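Local coordinates for LamCAT (PDB 6JH5), which probably hydrolyses beta-1,3-glucosidic bonds of the algal glucan laminarin, as a calcium-binding marine bacterial laminarinase of glycoside hydrolase family 16, at residues Y38-N43 with K56-G61; E84-M89 with Y157-I162; W100-N105 with F198-M203. One frame throughout, in Å; residues are numbered along the deposited sequence.

How the contacts relate
From the N terminus, contact 1 comes first. Residues 56-61 return beside 38-43 after a short excursion made mostly of strand, so it closes a local loop before the others begin. It joins the end of strand 37-39 to strand 50-60. Contact 2 opens at 84-89 and contact 3 at 100-105. Contact 2 closes at 157-162 and contact 3 at 198-203, so the two cross along the chain. Contact 2 pairs strands 81-88 and 158-164; contact 3 pairs strands 95-103 and 197-205. Ile-162 of contact 2 touches Met-101 of contact 3. Tyr-39 of contact 1 reaches Asn-202 of contact 3 through a weak hydrogen bond. Contacts 1 and 2 stay apart, with centres about 25 Å from each other.

Contact 1. Residues Y38-N43 with K56-G61; sequences YYRREN and KRESIG
Lys-56 lays its aliphatic chain against the amide of Asn-43, with CG 3.9 Å from ND2. The lysine is extended beyond CG. This carries NZ to a water that also hydrogen-bonds the carbonyl O of Glu-42, so the ammonium meets the loop through solvent. ND2 of Asn-43 is satisfied elsewhere, by Thr-54 O and Thr-66 OG1.

Glu-58 supplies the carboxylate from its side. Its OE1 makes a long salt bridge of 3.5 Å to Arg-40 NH1, with carboxylate and guanidinium planes 80° apart. The other oxygen, OE2, is hydrogen-bonded to Thr-66 OG1 and accepts from a water at 2.7 Å. That water also accepts from Arg-40 NH1 at 2.9 Å and donates to Asn-43 OD1 at 2.8 Å. It joins three side chains where no direct hydrogen bond does. Glu-42 comes over a face of the same guanidinium and adds a second negative charge, though no N-H points at it.

No backbone bond joins the two segments. Strand 63-71 pairs in parallel with strand 37-39 and antiparallel with strand 50-60. The contact is made by side chains, at the surface of the family 16 beta-sandwich.

Ile-60 holds CG1 anti to its backbone N (chi1 175°). This sets CG1 over the middle of the Tyr-38 ring, 4.0 Å from the centroid, in a CH-pi contact. CD1 reaches further, to 3.7 Å from Tyr-38 CE1, and also touches Arg-40 NE.

Gly-61 follows with a positive phi of 62°. Its CA lies 4.1 Å from Tyr-38 CE2, and a CB built on it would run into that ring.

Contact 2. Residues E84-M89 with Y157-I162; sequences EARIAM and YHIYTI
Arg-86 lays its guanidinium on the ring of Tyr-157. The centres of the two groups are 4.2 Å apart and the planes 23° from parallel, a stacked cation-pi pair with the cation off the centre of the ring. CG of Arg-86 is anti to the backbone N (chi1 -179°) and the chain is extended from CG to NE. This carries the charge past Ile-159 to the aromatic ring. Ile-159 CD1 packs beside the stem, 3.3 Å from Arg-86 CB. Tyr-157 is covered on its opposite face by Ala-88 CB, 4.0 Å from the ring centroid, so the ring is sandwiched between methyl and cation. Its OH bonds to Asn-50. Arg-86 NE donates to a water, and NH1 forms a salt bridge with Asp-226.

Glu-84, on the sheet face that carries Arg-86, has CG between its backbone N and carbonyl carbon (chi1 74°). It runs alongside Thr-161. Thr-161 OG1 donates to Glu-84 OE1 at 2.8 Å, from above the carboxylate plane.

The Tyr-160 ring turns to Ile-87 on the other face. Its CE2 is 4.0 Å from Ile-87 CB. Met-89 brings CE to 3.7 Å from Tyr-160 CZ. A water in the plane of the ring at its edge hydrogen-bonds Tyr-160 OH and lies close to Ile-87 O.

Four backbone bonds hold the strands in antiparallel register, two each in the pairs Ala-85 with Tyr-160 and Ile-87 with His-158. The face with Ala-85 and Ile-87 packs on Phe-99 of strand 95-103, inside the sandwich. Strand 221-232 flanks strand 81-88 on its other edge and supplies Asp-226, which binds calcium together with Glu-11 and Gly-49. Arg-86 is thus a second-shell neighbour of the metal, in the antiparallel sheet of a concanavalin-like jelly roll.

Contact 3. Residues W100-N105 with F198-M203; sequences WMLGDN and FILLNM
Trp-100 gives its indole N-H to the side chain of Asn-202. NE1 is 2.8 Å from OD1, nearly along the C=O axis. The bond is bent, 139° at the hydrogen, and OD1 sits 26° out of the ring plane. Asn-202 ND2 has its own, weak, acceptor in Tyr-39 OH. Leu-200 CB covers one face of the indole, 3.6 Å from the centroid of the five-membered ring, and CD2 reaches the six-membered ring. An alanine in place of Trp-100 would probably leave Asn-202 OD1 without this donor and open a gap over Leu-200.

Four backbone bonds pair the strands. Trp-100 N donates to Leu-200 O, and Leu-200 N to Trp-100 O at 2.8 Å. Two residues on, Leu-102 N donates to Phe-198 O, and Phe-198 N to Leu-102 O at 3.0 Å. Between them, Met-101 CA brings its hydrogen to Phe-198 O.

Leu-102 O also lies over one face of the Phe-198 ring. Leu-102 CB meets the ring at CZ, 3.5 Å away. Asp-104 places OD1 in the plane of that ring at its edge, 3.3 Å from CD2, while OD2 is hydrogen-bonded to Ser-77 OG.

Ile-199, which meets Met-101 on the other face, packs on Val-228 and Val-230 of strand 221-232. Trp-100 faces the other way and touches Glu-116 and Asp-118. These two fit the start of the acidic signature of family 16, so the antiparallel pair probably forms part of the sheet lining the substrate cleft of the jelly roll.

Contact 1. Residues Y38-N43 with K56-G61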
loop_
_atom_site.group_PDB
_atom_site.type_symbol
_atom_site.label_atom_id
_atom_site.label_comp_id
_atom_site.label_asym_id
_atom_site.label_seq_id
_atom_site.Cartn_x
_atom_site.Cartn_y
_atom_site.Cartn_z
ATOM N N TYR A 38 -4.383 -15.601 4.124
ATOM C CA TYR A 38 -4.362 -15.476 5.594
ATOM C C TYR A 38 -3.019 -14.816 5.915
ATOM O O TYR A 38 -2.002 -15.367 5.607
ATOM C CB TYR A 38 -4.450 -16.874 6.193
ATOM C CG TYR A 38 -4.499 -16.950 7.690
ATOM C CD1 TYR A 38 -3.381 -16.716 8.449
ATOM C CD2 TYR A 38 -5.660 -17.315 8.328
ATOM C CE1 TYR A 38 -3.428 -16.811 9.823
ATOM C CE2 TYR A 38 -5.710 -17.434 9.699
ATOM C CZ TYR A 38 -4.593 -17.169 10.454
ATOM O OH TYR A 38 -4.661 -17.288 11.804
ATOM N N TYR A 39 -3.061 -13.619 6.481
ATOM C CA TYR A 39 -1.819 -12.889 6.792
ATOM C C TYR A 39 -1.110 -13.485 8.016
ATOM O O TYR A 39 -1.741 -13.903 8.930
ATOM C CB TYR A 39 -2.159 -11.415 6.969
ATOM C CG TYR A 39 -2.468 -10.681 5.691
ATOM C CD1 TYR A 39 -1.608 -10.741 4.620
ATOM C CD2 TYR A 39 -3.572 -9.856 5.592
ATOM C CE1 TYR A 39 -1.849 -10.033 3.465
ATOM C CE2 TYR A 39 -3.829 -9.142 4.437
ATOM C CZ TYR A 39 -2.951 -9.213 3.380
ATOM O OH TYR A 39 -3.209 -8.495 2.264
ATOM N N ARG A 40 0.214 -13.476 7.958
ATOM C CA ARG A 40 1.063 -14.003 9.045
ATOM C C ARG A 40 2.336 -13.155 9.172
ATOM O O ARG A 40 2.714 -12.517 8.244
ATOM C CB ARG A 40 1.566 -15.397 8.662
ATOM C CG ARG A 40 0.470 -16.412 8.396
ATOM C CD ARG A 40 1.022 -17.815 8.277
ATOM N NE ARG A 40 1.274 -18.341 9.597
ATOM C CZ ARG A 40 2.180 -19.237 9.873
ATOM N NH1 ARG A 40 2.971 -19.678 8.920
ATOM N NH2 ARG A 40 2.320 -19.661 11.107
ATOM N N ARG A 41 2.927 -13.170 10.361
ATOM C CA ARG A 41 4.239 -12.532 10.606
ATOM C C ARG A 41 5.359 -13.305 9.901
ATOM O O ARG A 41 6.252 -12.723 9.445
ATOM C CB ARG A 41 4.525 -12.542 12.102
ATOM C CG ARG A 41 5.921 -12.074 12.451
ATOM C CD ARG A 41 6.115 -10.644 12.026
ATOM N NE ARG A 41 7.414 -10.099 12.339
ATOM C CZ ARG A 41 8.501 -10.290 11.641
ATOM N NH1 ARG A 41 8.476 -11.055 10.570
ATOM N NH2 ARG A 41 9.618 -9.693 12.001
ATOM N N GLU A 42 5.219 -14.627 9.806
ATOM C CA GLU A 42 6.255 -15.532 9.254
ATOM C C GLU A 42 6.524 -15.271 7.773
ATOM O O GLU A 42 7.595 -15.532 7.320
ATOM C CB GLU A 42 5.867 -16.985 9.469
ATOM C CG GLU A 42 6.015 -17.390 10.911
ATOM C CD GLU A 42 4.773 -17.205 11.758
ATOM O OE1 GLU A 42 3.893 -16.465 11.361
ATOM O OE2 GLU A 42 4.716 -17.809 12.797
ATOM N N ASN A 43 5.561 -14.669 7.096
ATOM C CA ASN A 43 5.704 -14.376 5.653
ATOM C C ASN A 43 6.561 -13.131 5.407
ATOM O O ASN A 43 6.794 -12.827 4.272
ATOM C CB ASN A 43 4.346 -14.298 4.966
ATOM C CG ASN A 43 3.641 -15.633 4.946
ATOM O OD1 ASN A 43 3.277 -16.143 5.975
ATOM N ND2 ASN A 43 3.457 -16.184 3.768
ATOM N N LYS A 56 2.586 -17.475 -0.123
ATOM C CA LYS A 56 2.790 -18.933 -0.267
ATOM C C LYS A 56 1.472 -19.686 -0.424
ATOM O O LYS A 56 0.471 -19.208 -0.010
ATOM C CB LYS A 56 3.432 -19.475 1.014
ATOM C CG LYS A 56 4.801 -18.902 1.326
ATOM C CD LYS A 56 5.403 -19.459 2.590
ATOM C CE LYS A 56 6.785 -18.894 2.845
ATOM N NZ LYS A 56 7.149 -18.970 4.281
ATOM N N ARG A 57 1.557 -20.869 -1.013
ATOM C CA ARG A 57 0.396 -21.773 -1.067
ATOM C C ARG A 57 0.529 -22.628 0.175
ATOM O O ARG A 57 1.393 -23.463 0.219
ATOM C CB ARG A 57 0.494 -22.703 -2.262
ATOM C CG ARG A 57 -0.135 -22.102 -3.492
ATOM C CD ARG A 57 0.037 -22.981 -4.686
ATOM N NE ARG A 57 -0.917 -24.057 -4.604
ATOM C CZ ARG A 57 -0.741 -25.244 -5.143
ATOM N NH1 ARG A 57 0.365 -25.511 -5.814
ATOM N NH2 ARG A 57 -1.676 -26.160 -5.024
ATOM N N GLU A 58 -0.282 -22.329 1.157
ATOM C CA GLU A 58 -0.159 -23.003 2.455
ATOM C C GLU A 58 -1.554 -22.992 3.067
ATOM O O GLU A 58 -2.230 -21.996 2.927
ATOM C CB GLU A 58 0.923 -22.193 3.173
ATOM C CG GLU A 58 0.779 -22.017 4.647
ATOM C CD GLU A 58 2.027 -21.409 5.266
ATOM O OE1 GLU A 58 2.450 -21.924 6.296
ATOM O OE2 GLU A 58 2.539 -20.460 4.745
ATOM N N SER A 59 -1.924 -24.062 3.753
ATOM C CA SER A 59 -3.267 -24.142 4.365
ATOM C C SER A 59 -3.228 -23.666 5.804
ATOM O O SER A 59 -2.427 -24.183 6.552
ATOM C CB SER A 59 -3.748 -25.563 4.385
ATOM O OG SER A 59 -3.819 -26.091 3.089
ATOM N N ILE A 60 -4.038 -22.679 6.136
ATOM C CA ILE A 60 -4.141 -22.261 7.555
ATOM C C ILE A 60 -5.475 -21.571 7.767
ATOM O O ILE A 60 -5.857 -20.825 6.931
ATOM C CB ILE A 60 -2.990 -21.334 7.933
ATOM C CG1 ILE A 60 -3.176 -20.803 9.352
ATOM C CG2 ILE A 60 -2.879 -20.216 6.908
ATOM C CD1 ILE A 60 -1.947 -20.152 9.886
ATOM N N GLY A 61 -6.177 -21.889 8.844
ATOM C CA GLY A 61 -7.419 -21.171 9.173
ATOM C C GLY A 61 -8.508 -21.293 8.130
ATOM O O GLY A 61 -9.400 -20.498 8.159
HETATM O O HOH W 1 3.981 -18.857 6.353
HETATM O O HOH W 2 8.629 -16.076 4.722
#

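Contact 2. Residues E84-M89 with Y157-I162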
loop_
_atom_site.group_PDB
_atom_site.type_symbol
_atom_site.label_atom_id
_atom_site.label_comp_id
_atom_site.label_asym_id
_atom_site.label_seq_id
_atom_site.Cartn_x
_atom_site.Cartn_y
_atom_site.Cartn_z
ATOM N N GLU A 84 7.757 7.523 0.155
ATOM C CA GLU A 84 8.239 6.732 -0.989
ATOM C C GLU A 84 8.848 5.395 -0.592
ATOM O O GLU A 84 9.259 5.225 0.499
ATOM C CB GLU A 84 9.099 7.576 -1.923
ATOM C CG GLU A 84 10.475 7.912 -1.463
ATOM C CD GLU A 84 11.297 8.457 -2.635
ATOM O OE1 GLU A 84 10.736 9.096 -3.542
ATOM O OE2 GLU A 84 12.486 8.160 -2.662
ATOM N N ALA A 85 8.828 4.471 -1.541
ATOM C CA ALA A 85 9.425 3.146 -1.303
ATOM C C ALA A 85 10.008 2.629 -2.610
ATOM O O ALA A 85 9.444 2.908 -3.622
ATOM C CB ALA A 85 8.403 2.180 -0.770
ATOM N N ARG A 86 11.106 1.904 -2.520
ATOM C CA ARG A 86 11.720 1.259 -3.701
ATOM C C ARG A 86 11.308 -0.209 -3.631
ATOM O O ARG A 86 11.681 -0.842 -2.703
ATOM C CB ARG A 86 13.231 1.418 -3.628
ATOM C CG ARG A 86 13.961 0.815 -4.813
ATOM C CD ARG A 86 15.371 1.361 -4.948
ATOM N NE ARG A 86 16.004 0.793 -6.115
ATOM C CZ ARG A 86 16.869 -0.197 -6.117
ATOM N NH1 ARG A 86 17.274 -0.763 -5.006
ATOM N NH2 ARG A 86 17.334 -0.654 -7.258
ATOM N N ILE A 87 10.472 -0.626 -4.581
ATOM C CA ILE A 87 9.819 -1.957 -4.542
ATOM C C ILE A 87 9.977 -2.699 -5.866
ATOM O O ILE A 87 9.877 -2.072 -6.869
ATOM C CB ILE A 87 8.319 -1.731 -4.312
ATOM C CG1 ILE A 87 8.081 -0.890 -3.061
ATOM C CG2 ILE A 87 7.550 -3.036 -4.239
ATOM C CD1 ILE A 87 6.610 -0.606 -2.816
ATOM N N ALA A 88 10.211 -3.997 -5.745
ATOM C CA ALA A 88 10.217 -4.960 -6.855
ATOM C C ALA A 88 9.110 -5.948 -6.494
ATOM O O ALA A 88 9.100 -6.411 -5.418
ATOM C CB ALA A 88 11.562 -5.630 -7.006
ATOM N N MET A 89 8.184 -6.181 -7.403
ATOM C CA MET A 89 7.055 -7.041 -7.014
ATOM C C MET A 89 6.823 -8.130 -8.051
ATOM O O MET A 89 7.182 -7.953 -9.167
ATOM C CB MET A 89 5.781 -6.200 -6.863
ATOM C CG MET A 89 5.238 -5.678 -8.168
ATOM S SD MET A 89 4.124 -4.268 -7.880
ATOM C CE MET A 89 5.284 -2.907 -7.762
ATOM N N TYR A 157 13.142 -3.206 -9.549
ATOM C CA TYR A 157 12.848 -2.150 -8.559
ATOM C C TYR A 157 12.469 -0.862 -9.280
ATOM O O TYR A 157 13.104 -0.469 -10.208
ATOM C CB TYR A 157 14.050 -1.796 -7.690
ATOM C CG TYR A 157 14.519 -2.895 -6.781
ATOM C CD1 TYR A 157 13.931 -3.142 -5.559
ATOM C CD2 TYR A 157 15.591 -3.673 -7.153
ATOM C CE1 TYR A 157 14.400 -4.145 -4.734
ATOM C CE2 TYR A 157 16.064 -4.687 -6.352
ATOM C CZ TYR A 157 15.472 -4.921 -5.133
ATOM O OH TYR A 157 15.981 -5.936 -4.386
ATOM N N HIS A 158 11.458 -0.221 -8.718
ATOM C CA HIS A 158 10.964 1.106 -9.130
ATOM C C HIS A 158 10.678 1.925 -7.871
ATOM O O HIS A 158 10.493 1.362 -6.843
ATOM C CB HIS A 158 9.713 1.005 -10.007
ATOM C CG HIS A 158 9.958 0.393 -11.341
ATOM N ND1 HIS A 158 10.334 1.130 -12.422
ATOM C CD2 HIS A 158 9.869 -0.876 -11.773
ATOM C CE1 HIS A 158 10.477 0.335 -13.451
ATOM N NE2 HIS A 158 10.183 -0.885 -13.091
ATOM N N ILE A 159 10.709 3.236 -8.009
ATOM C CA ILE A 159 10.445 4.104 -6.832
ATOM C C ILE A 159 9.021 4.650 -6.925
ATOM O O ILE A 159 8.724 5.288 -7.878
ATOM C CB ILE A 159 11.475 5.227 -6.799
ATOM C CG1 ILE A 159 12.881 4.637 -6.890
ATOM C CG2 ILE A 159 11.274 6.120 -5.582
ATOM C CD1 ILE A 159 13.310 3.987 -5.663
ATOM N N TYR A 160 8.211 4.333 -5.929
ATOM C CA TYR A 160 6.792 4.747 -5.887
ATOM C C TYR A 160 6.672 5.853 -4.849
ATOM O O TYR A 160 7.040 5.628 -3.755
ATOM C CB TYR A 160 5.935 3.528 -5.567
ATOM C CG TYR A 160 6.060 2.471 -6.626
ATOM C CD1 TYR A 160 5.353 2.572 -7.806
ATOM C CD2 TYR A 160 6.925 1.420 -6.481
ATOM C CE1 TYR A 160 5.459 1.616 -8.795
ATOM C CE2 TYR A 160 7.038 0.449 -7.454
ATOM C CZ TYR A 160 6.320 0.558 -8.621
ATOM O OH TYR A 160 6.440 -0.368 -9.596
ATOM N N THR A 161 6.179 7.006 -5.273
ATOM C CA THR A 161 6.180 8.182 -4.388
ATOM C C THR A 161 4.870 8.975 -4.461
ATOM O O THR A 161 4.252 9.000 -5.483
ATOM C CB THR A 161 7.266 9.141 -4.919
ATOM O OG1 THR A 161 8.511 8.461 -5.079
ATOM C CG2 THR A 161 7.505 10.397 -4.109
ATOM N N ILE A 162 4.554 9.594 -3.339
ATOM C CA ILE A 162 3.538 10.671 -3.314
ATOM C C ILE A 162 4.187 11.905 -2.705
ATOM O O ILE A 162 5.045 11.755 -1.919
ATOM C CB ILE A 162 2.241 10.350 -2.550
ATOM C CG1 ILE A 162 2.495 9.888 -1.117
ATOM C CG2 ILE A 162 1.386 9.385 -3.351
ATOM C CD1 ILE A 162 1.318 10.037 -0.203
HETATM O O HOH W 3 14.947 1.532 -8.741
HETATM O O HOH W 4 8.252 -2.312 -9.169
#

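Contact 3. Residues W100-N105 with F198-M203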
loop_
_atom_site.group_PDB
_atom_site.type_symbol
_atom_site.label_atom_id
_atom_site.label_comp_id
_atom_site.label_asym_id
_atom_site.label_seq_id
_atom_site.Cartn_x
_atom_site.Cartn_y
_atom_site.Cartn_z
ATOM N N TRP A 100 0.652 1.752 0.679
ATOM C CA TRP A 100 -0.497 2.663 0.818
ATOM C C TRP A 100 -0.580 3.235 2.229
ATOM O O TRP A 100 0.295 3.001 3.006
ATOM C CB TRP A 100 -1.757 1.887 0.426
ATOM C CG TRP A 100 -2.027 0.587 1.132
ATOM C CD1 TRP A 100 -1.269 -0.543 1.133
ATOM C CD2 TRP A 100 -3.227 0.240 1.845
ATOM N NE1 TRP A 100 -1.888 -1.551 1.821
ATOM C CE2 TRP A 100 -3.100 -1.098 2.258
ATOM C CE3 TRP A 100 -4.385 0.939 2.182
ATOM C CZ2 TRP A 100 -4.090 -1.748 2.991
ATOM C CZ3 TRP A 100 -5.367 0.290 2.890
ATOM C CH2 TRP A 100 -5.223 -1.036 3.287
ATOM N N MET A 101 -1.563 4.110 2.418
ATOM C CA MET A 101 -1.738 4.820 3.705
ATOM C C MET A 101 -3.218 4.878 4.066
ATOM O O MET A 101 -4.014 4.924 3.196
ATOM C CB MET A 101 -1.230 6.262 3.601
ATOM C CG MET A 101 0.191 6.334 3.115
ATOM S SD MET A 101 0.861 8.056 3.145
ATOM C CE MET A 101 1.356 8.196 4.868
ATOM N N LEU A 102 -3.481 4.915 5.364
ATOM C CA LEU A 102 -4.848 5.077 5.910
ATOM C C LEU A 102 -4.819 6.169 6.972
ATOM O O LEU A 102 -3.845 6.305 7.631
ATOM C CB LEU A 102 -5.329 3.780 6.567
ATOM C CG LEU A 102 -5.796 2.692 5.618
ATOM C CD1 LEU A 102 -5.958 1.386 6.371
ATOM C CD2 LEU A 102 -7.090 3.069 4.913
ATOM N N GLY A 103 -5.934 6.858 7.104
ATOM C CA GLY A 103 -5.975 7.864 8.161
ATOM C C GLY A 103 -5.886 7.198 9.523
ATOM O O GLY A 103 -6.562 6.238 9.750
ATOM N N ASP A 104 -5.203 7.847 10.455
ATOM C CA ASP A 104 -5.058 7.357 11.846
ATOM C C ASP A 104 -6.435 7.263 12.499
ATOM O O ASP A 104 -6.605 6.460 13.377
ATOM C CB ASP A 104 -4.321 8.377 12.708
ATOM C CG ASP A 104 -2.822 8.194 12.768
ATOM O OD1 ASP A 104 -2.322 7.240 12.169
ATOM O OD2 ASP A 104 -2.190 9.020 13.400
ATOM N N ASN A 105 -7.407 8.004 11.990
ATOM C CA ASN A 105 -8.736 8.046 12.647
ATOM C C ASN A 105 -9.671 6.949 12.148
ATOM O O ASN A 105 -10.829 6.949 12.506
ATOM C CB ASN A 105 -9.369 9.431 12.634
ATOM C CG ASN A 105 -9.775 9.844 11.248
ATOM O OD1 ASN A 105 -9.448 9.179 10.300
ATOM N ND2 ASN A 105 -10.486 10.938 11.149
ATOM N N PHE A 198 -1.002 6.734 8.397
ATOM C CA PHE A 198 0.034 5.712 8.631
ATOM C C PHE A 198 0.233 4.894 7.353
ATOM O O PHE A 198 -0.539 5.008 6.476
ATOM C CB PHE A 198 -0.293 4.847 9.844
ATOM C CG PHE A 198 -1.554 4.040 9.727
ATOM C CD1 PHE A 198 -1.566 2.813 9.096
ATOM C CD2 PHE A 198 -2.717 4.498 10.297
ATOM C CE1 PHE A 198 -2.727 2.074 9.018
ATOM C CE2 PHE A 198 -3.876 3.757 10.206
ATOM C CZ PHE A 198 -3.884 2.566 9.549
ATOM N N ILE A 199 1.348 4.180 7.305
ATOM C CA ILE A 199 1.780 3.426 6.097
ATOM C C ILE A 199 1.467 1.938 6.219
ATOM O O ILE A 199 1.553 1.439 7.286
ATOM C CB ILE A 199 3.290 3.660 5.874
ATOM C CG1 ILE A 199 3.537 5.113 5.465
ATOM C CG2 ILE A 199 3.914 2.692 4.864
ATOM C CD1 ILE A 199 4.989 5.462 5.295
ATOM N N LEU A 200 1.108 1.340 5.096
ATOM C CA LEU A 200 0.904 -0.119 5.020
ATOM C C LEU A 200 1.649 -0.690 3.811
ATOM O O LEU A 200 1.771 -0.037 2.815
ATOM C CB LEU A 200 -0.579 -0.456 4.855
ATOM C CG LEU A 200 -1.511 0.104 5.921
ATOM C CD1 LEU A 200 -2.131 1.406 5.444
ATOM C CD2 LEU A 200 -2.601 -0.895 6.258
ATOM N N LEU A 201 2.076 -1.930 3.978
ATOM C CA LEU A 201 2.658 -2.759 2.904
ATOM C C LEU A 201 1.966 -4.119 2.946
ATOM O O LEU A 201 1.836 -4.644 4.002
ATOM C CB LEU A 201 4.161 -2.954 3.108
ATOM C CG LEU A 201 5.029 -1.746 2.791
ATOM C CD1 LEU A 201 6.427 -1.976 3.321
ATOM C CD2 LEU A 201 5.066 -1.446 1.304
ATOM N N ASN A 202 1.570 -4.633 1.796
ATOM C CA ASN A 202 1.006 -5.995 1.808
ATOM C C ASN A 202 1.040 -6.594 0.407
ATOM O O ASN A 202 1.267 -5.890 -0.509
ATOM C CB ASN A 202 -0.447 -6.026 2.285
ATOM C CG ASN A 202 -1.406 -5.446 1.270
ATOM O OD1 ASN A 202 -1.542 -4.260 1.158
ATOM N ND2 ASN A 202 -2.054 -6.293 0.504
ATOM N N MET A 203 0.862 -7.902 0.350
ATOM C CA MET A 203 0.594 -8.548 -0.950
ATOM C C MET A 203 -0.633 -9.439 -0.743
ATOM O O MET A 203 -0.544 -10.404 -0.007
ATOM C CB MET A 203 1.773 -9.358 -1.487
ATOM C CG MET A 203 1.426 -10.087 -2.779
ATOM S SD MET A 203 2.930 -10.384 -3.765
ATOM C CE MET A 203 3.906 -11.364 -2.633
#